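Local coordinates for penaeus monodon metallodensovirus major capsid protein (Penaeus monodon metallodensovirus, PDB 6WH7) that forms the protein shell of a shrimp densovirus, sixty copies assembling into the capsid that presumably encloses the viral genome, at residues H159-Q164 with A269-S274; Q164-K169 with T203-N208. All coordinates share one frame; numbering follows the deposited sequence.

Contact 1: H159-Q164 with A269-S274; sequences HSIDDQ and AGHYLS
H159 turns the NE2 edge of its imidazole toward one face of the H271 ring, an offset edge-to-face pair with centroids 5.0 Å apart and planes at 77°. A chi1 of -175° sets CG of H159 anti to the backbone N, and the ring beyond it reaches over H271 and L273. NE2 of H159 stands 3.7 Å from H271 CG, above one face of that ring and offset toward its rim. In the plane of the H159 ring, CD2 of L273 lies at the edge, beside ND1. I161 runs beside H271, pointing the same way, and brings CG1 obliquely to 3.4 Å from H271 CD2. Flat imidazoles suit this face, offering both a surface for aliphatic groups and polar nitrogens; ND1 of H271 is hydrogen-bonded to the Y126 hydroxyl.

The opposite face of the sheet carries S160, D162 and Y272. The phenol ring lies back along its own strand past G270, where no side chain intervenes, and meets CB of D162 at its edge, CE2 to CB being 3.6 Å. Beneath these groups the strands run antiparallel: S160 and Y272 bond reciprocally, S160 N to Y272 O at 2.7 Å, while D162 N also donates to G270 O. Beyond the last bond, the small A269 fits its CB against CG2 of I161.

Four strands of this sheet, 79-83, 270-274, 157-162 and 207-211, follow the C-H-E-F order of the viral jelly roll. The H159, I161, H271 and L273 face looks into the sandwich, where F220 stacks on H159 and meets H271 edge-to-face, while strand 118-135 packs on H159 and L273; strand 79-83 borders 270-274, and strand 207-211 borders 157-162.

Contact 2: Q164-K169 with T203-N208; sequences QQCLSK and TIFNKN
C166 and L167, in the loop that leaves an inner strand of the jelly roll, pack against I204 and F205 at the turn from helix 201-204 into strand 207-211, outermost of its sheet within this chain. No hydrogen bond joins the two segments, and apolar side chains carry the contact. L167 crosses both I204 and F205 at about a right angle; its CD1 rests against both where they meet, 3.7 Å from I204 CD1 and equally 3.7 Å from F205 CE1. The branched leucine suits this corner, because its second methyl, CD2, also reaches the phenyl edge and lies in the ring plane. CB of C166 approaches the same edge near CE1 and touches I204 CD1 at 3.8 Å. I204 has CG1 between the backbone N and the carbonyl carbon (chi1 59°), and this methylene sits over one face of the F205 ring, toward its rim. M80 of strand 79-83 packs on both L167 and F205.

The looser side lies at Q164 and N206, whose aliphatic parts come no nearer than 4.5 Å, Q164 CG to N206 CB. Their amides suit a subunit boundary: OD1 of N206 accepts from Y52 N of a second subunit, and Q164 NE2 makes a weak bond to S56 of that subunit. Back on the tight side, the compact thiol of C166 lies against the turn itself, SG 3.4 Å from the carbonyl oxygen of I204.

Overall arrangement
Contacts 1 and 2 share Q164, and their centres lie about 6 Å apart. Contact 2 is nested in the chain excursion that contact 1 closes, and strand 157-162 leads directly into the loop of contact 2. D162 couples them: OD1 accepts from C166 N and OD2 from L167 N, tying the loop back onto the end of strand 157-162. On the other segment, F205 stacks on Y272, so the phenyl ring serves both contacts. Strand 207-211 completes the join through a probable hydrogen bond from I161 N to K207 O, 2.7 Å, and D163 OD2 accepts from N206 ND2. Both contacts touch the second subunit, contact 2 more extensively.

Contact 1: H159-Q164 with A269-S274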
loop_
_atom_site.group_PDB
_atom_site.type_symbol
_atom_site.label_atom_id
_atom_site.label_comp_id
_atom_site.label_asym_id
_atom_site.label_seq_id
_atom_site.Cartn_x
_atom_site.Cartn_y
_atom_site.Cartn_z
ATOM N N HIS A 159 -11.433 -89.388 26.043
ATOM C CA HIS A 159 -10.835 -89.630 24.742
ATOM C C HIS A 159 -9.339 -89.410 24.868
ATOM O O HIS A 159 -8.898 -88.317 25.227
ATOM C CB HIS A 159 -11.392 -88.712 23.666
ATOM C CG HIS A 159 -10.880 -89.035 22.302
ATOM N ND1 HIS A 159 -11.328 -90.114 21.580
ATOM C CD2 HIS A 159 -9.873 -88.496 21.582
ATOM C CE1 HIS A 159 -10.673 -90.181 20.438
ATOM N NE2 HIS A 159 -9.780 -89.212 20.416
ATOM N N SER A 160 -8.563 -90.435 24.562
ATOM C CA SER A 160 -7.123 -90.385 24.711
ATOM C C SER A 160 -6.468 -90.478 23.345
ATOM O O SER A 160 -6.811 -91.351 22.548
ATOM C CB SER A 160 -6.639 -91.518 25.605
ATOM O OG SER A 160 -7.175 -91.398 26.904
ATOM N N ILE A 161 -5.543 -89.569 23.077
ATOM C CA ILE A 161 -4.682 -89.633 21.909
ATOM C C ILE A 161 -3.290 -89.977 22.400
ATOM O O ILE A 161 -2.752 -89.289 23.272
ATOM C CB ILE A 161 -4.668 -88.308 21.136
ATOM C CG1 ILE A 161 -6.053 -87.986 20.596
ATOM C CG2 ILE A 161 -3.690 -88.383 20.008
ATOM C CD1 ILE A 161 -6.137 -86.633 19.993
ATOM N N ASP A 162 -2.698 -91.023 21.848
ATOM C CA ASP A 162 -1.394 -91.459 22.315
ATOM C C ASP A 162 -0.370 -90.918 21.329
ATOM O O ASP A 162 -0.063 -91.550 20.319
ATOM C CB ASP A 162 -1.361 -92.978 22.394
ATOM C CG ASP A 162 -0.137 -93.494 23.078
ATOM O OD1 ASP A 162 0.636 -92.675 23.608
ATOM O OD2 ASP A 162 0.050 -94.722 23.087
ATOM N N ASP A 163 0.212 -89.776 21.677
ATOM C CA ASP A 163 1.194 -89.076 20.863
ATOM C C ASP A 163 2.598 -89.592 21.096
ATOM O O ASP A 163 3.375 -89.741 20.149
ATOM C CB ASP A 163 1.130 -87.584 21.159
ATOM C CG ASP A 163 -0.114 -86.943 20.607
ATOM O OD1 ASP A 163 -0.699 -87.517 19.672
ATOM O OD2 ASP A 163 -0.520 -85.880 21.118
ATOM N N GLN A 164 2.940 -89.844 22.354
ATOM C CA GLN A 164 4.230 -90.406 22.702
ATOM C C GLN A 164 4.317 -91.886 22.385
ATOM O O GLN A 164 5.396 -92.465 22.525
ATOM C CB GLN A 164 4.505 -90.159 24.176
ATOM C CG GLN A 164 4.632 -88.692 24.521
ATOM C CD GLN A 164 5.880 -88.068 23.946
ATOM O OE1 GLN A 164 5.850 -87.453 22.888
ATOM N NE2 GLN A 164 6.985 -88.208 24.657
ATOM N N ALA A 269 -1.696 -91.065 15.591
ATOM C CA ALA A 269 -1.597 -91.507 16.964
ATOM C C ALA A 269 -2.776 -92.395 17.326
ATOM O O ALA A 269 -3.840 -92.349 16.705
ATOM C CB ALA A 269 -1.532 -90.308 17.902
ATOM N N GLY A 270 -2.564 -93.234 18.336
ATOM C CA GLY A 270 -3.627 -94.106 18.791
ATOM C C GLY A 270 -4.711 -93.309 19.461
ATOM O O GLY A 270 -4.438 -92.485 20.337
ATOM N N HIS A 271 -5.946 -93.521 19.038
ATOM C CA HIS A 271 -7.083 -92.918 19.708
ATOM C C HIS A 271 -7.801 -93.975 20.523
ATOM O O HIS A 271 -7.985 -95.106 20.075
ATOM C CB HIS A 271 -8.042 -92.241 18.739
ATOM C CG HIS A 271 -7.485 -91.004 18.115
ATOM N ND1 HIS A 271 -8.195 -90.242 17.219
ATOM C CD2 HIS A 271 -6.276 -90.415 18.235
ATOM C CE1 HIS A 271 -7.460 -89.215 16.838
ATOM N NE2 HIS A 271 -6.287 -89.302 17.434
ATOM N N TYR A 272 -8.183 -93.592 21.729
ATOM C CA TYR A 272 -8.610 -94.518 22.756
ATOM C C TYR A 272 -9.754 -93.894 23.525
ATOM O O TYR A 272 -9.730 -92.699 23.820
ATOM C CB TYR A 272 -7.456 -94.827 23.700
ATOM C CG TYR A 272 -6.288 -95.503 23.041
ATOM C CD1 TYR A 272 -6.413 -96.752 22.468
ATOM C CD2 TYR A 272 -5.084 -94.848 22.912
ATOM C CE1 TYR A 272 -5.348 -97.354 21.861
ATOM C CE2 TYR A 272 -4.024 -95.437 22.299
ATOM C CZ TYR A 272 -4.159 -96.686 21.774
ATOM O OH TYR A 272 -3.084 -97.265 21.159
ATOM N N LEU A 273 -10.753 -94.701 23.839
ATOM C CA LEU A 273 -11.843 -94.286 24.700
ATOM C C LEU A 273 -11.756 -95.053 26.005
ATOM O O LEU A 273 -11.444 -96.244 26.018
ATOM C CB LEU A 273 -13.197 -94.507 24.035
ATOM C CG LEU A 273 -13.402 -93.603 22.831
ATOM C CD1 LEU A 273 -14.698 -93.908 22.143
ATOM C CD2 LEU A 273 -13.354 -92.163 23.254
ATOM N N SER A 274 -12.028 -94.361 27.101
ATOM C CA SER A 274 -11.836 -94.936 28.418
ATOM C C SER A 274 -12.759 -94.220 29.383
ATOM O O SER A 274 -13.240 -93.121 29.109
ATOM C CB SER A 274 -10.377 -94.816 28.858
ATOM O OG SER A 274 -10.175 -95.384 30.131
#

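Contact 2: Q164-K169 with T203-N208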
loop_
_atom_site.group_PDB
_atom_site.type_symbol
_atom_site.label_atom_id
_atom_site.label_comp_id
_atom_site.label_asym_id
_atom_site.label_seq_id
_atom_site.Cartn_x
_atom_site.Cartn_y
_atom_site.Cartn_z
ATOM N N GLN A 164 2.940 -89.844 22.354
ATOM C CA GLN A 164 4.230 -90.406 22.702
ATOM C C GLN A 164 4.317 -91.886 22.385
ATOM O O GLN A 164 5.396 -92.465 22.525
ATOM C CB GLN A 164 4.505 -90.159 24.176
ATOM C CG GLN A 164 4.632 -88.692 24.521
ATOM C CD GLN A 164 5.880 -88.068 23.946
ATOM O OE1 GLN A 164 5.850 -87.453 22.888
ATOM N NE2 GLN A 164 6.985 -88.208 24.657
ATOM N N GLN A 165 3.218 -92.499 21.955
ATOM C CA GLN A 165 3.165 -93.915 21.611
ATOM C C GLN A 165 3.580 -94.784 22.798
ATOM O O GLN A 165 4.527 -95.567 22.740
ATOM C CB GLN A 165 4.008 -94.216 20.373
ATOM C CG GLN A 165 3.857 -95.627 19.852
ATOM C CD GLN A 165 4.582 -95.834 18.563
ATOM O OE1 GLN A 165 5.086 -94.892 17.980
ATOM N NE2 GLN A 165 4.654 -97.070 18.110
ATOM N N CYS A 166 2.867 -94.598 23.907
ATOM C CA CYS A 166 2.962 -95.557 24.997
ATOM C C CYS A 166 2.650 -96.958 24.501
ATOM O O CYS A 166 3.320 -97.926 24.873
ATOM C CB CYS A 166 2.007 -95.170 26.122
ATOM S SG CYS A 166 2.330 -93.577 26.867
ATOM N N LEU A 167 1.642 -97.081 23.649
ATOM C CA LEU A 167 1.215 -98.350 23.080
ATOM C C LEU A 167 1.584 -98.351 21.607
ATOM O O LEU A 167 0.998 -97.610 20.814
ATOM C CB LEU A 167 -0.284 -98.551 23.273
ATOM C CG LEU A 167 -0.765 -99.153 24.588
ATOM C CD1 LEU A 167 -0.396 -98.283 25.754
ATOM C CD2 LEU A 167 -2.266 -99.319 24.531
ATOM N N SER A 168 2.565 -99.168 21.248
ATOM C CA SER A 168 2.957 -99.293 19.852
ATOM C C SER A 168 1.982 -100.170 19.089
ATOM O O SER A 168 1.535 -99.819 17.994
ATOM C CB SER A 168 4.364 -99.870 19.767
ATOM O OG SER A 168 4.741 -100.090 18.426
ATOM N N LYS A 169 1.652 -101.315 19.658
ATOM C CA LYS A 169 0.772 -102.295 19.059
ATOM C C LYS A 169 -0.223 -102.719 20.119
ATOM O O LYS A 169 0.131 -102.853 21.292
ATOM C CB LYS A 169 1.559 -103.489 18.545
ATOM C CG LYS A 169 0.736 -104.515 17.843
ATOM C CD LYS A 169 1.575 -105.707 17.489
ATOM C CE LYS A 169 2.570 -105.386 16.407
ATOM N NZ LYS A 169 3.363 -106.588 16.053
ATOM N N THR A 203 -3.874 -92.216 32.190
ATOM C CA THR A 203 -2.732 -91.694 32.927
ATOM C C THR A 203 -1.456 -91.690 32.102
ATOM O O THR A 203 -0.601 -90.825 32.300
ATOM C CB THR A 203 -2.525 -92.499 34.205
ATOM O OG1 THR A 203 -2.290 -93.868 33.872
ATOM C CG2 THR A 203 -3.755 -92.409 35.080
ATOM N N ILE A 204 -1.286 -92.661 31.210
ATOM C CA ILE A 204 -0.085 -92.708 30.389
ATOM C C ILE A 204 -0.211 -91.833 29.149
ATOM O O ILE A 204 0.769 -91.225 28.709
ATOM C CB ILE A 204 0.243 -94.164 30.037
ATOM C CG1 ILE A 204 -0.916 -94.813 29.292
ATOM C CG2 ILE A 204 0.535 -94.917 31.296
ATOM C CD1 ILE A 204 -0.585 -96.164 28.734
ATOM N N PHE A 205 -1.400 -91.748 28.567
ATOM C CA PHE A 205 -1.553 -91.113 27.266
ATOM C C PHE A 205 -1.403 -89.603 27.371
ATOM O O PHE A 205 -1.863 -88.979 28.328
ATOM C CB PHE A 205 -2.902 -91.485 26.665
ATOM C CG PHE A 205 -3.011 -92.934 26.309
ATOM C CD1 PHE A 205 -1.898 -93.643 25.937
ATOM C CD2 PHE A 205 -4.208 -93.602 26.418
ATOM C CE1 PHE A 205 -1.987 -94.973 25.628
ATOM C CE2 PHE A 205 -4.300 -94.934 26.120
ATOM C CZ PHE A 205 -3.191 -95.619 25.722
ATOM N N ASN A 206 -0.723 -89.026 26.385
ATOM C CA ASN A 206 -0.445 -87.600 26.349
ATOM C C ASN A 206 -1.709 -86.759 26.381
ATOM O O ASN A 206 -1.990 -86.089 27.376
ATOM C CB ASN A 206 0.357 -87.251 25.100
ATOM C CG ASN A 206 0.767 -85.809 25.070
ATOM O OD1 ASN A 206 1.051 -85.211 26.098
ATOM N ND2 ASN A 206 0.747 -85.222 23.891
ATOM N N LYS A 207 -2.468 -86.779 25.294
ATOM C CA LYS A 207 -3.666 -85.964 25.176
ATOM C C LYS A 207 -4.857 -86.780 25.643
ATOM O O LYS A 207 -5.166 -87.822 25.060
ATOM C CB LYS A 207 -3.873 -85.493 23.741
ATOM C CG LYS A 207 -2.800 -84.562 23.248
ATOM C CD LYS A 207 -3.092 -84.081 21.846
ATOM C CE LYS A 207 -4.261 -83.121 21.843
ATOM N NZ LYS A 207 -3.932 -81.868 22.569
ATOM N N ASN A 208 -5.510 -86.317 26.697
ATOM C CA ASN A 208 -6.687 -86.974 27.243
ATOM C C ASN A 208 -7.763 -85.916 27.380
ATOM O O ASN A 208 -7.617 -84.993 28.180
ATOM C CB ASN A 208 -6.386 -87.605 28.595
ATOM C CG ASN A 208 -5.361 -88.686 28.508
ATOM O OD1 ASN A 208 -5.651 -89.800 28.094
ATOM N ND2 ASN A 208 -4.143 -88.368 28.899
#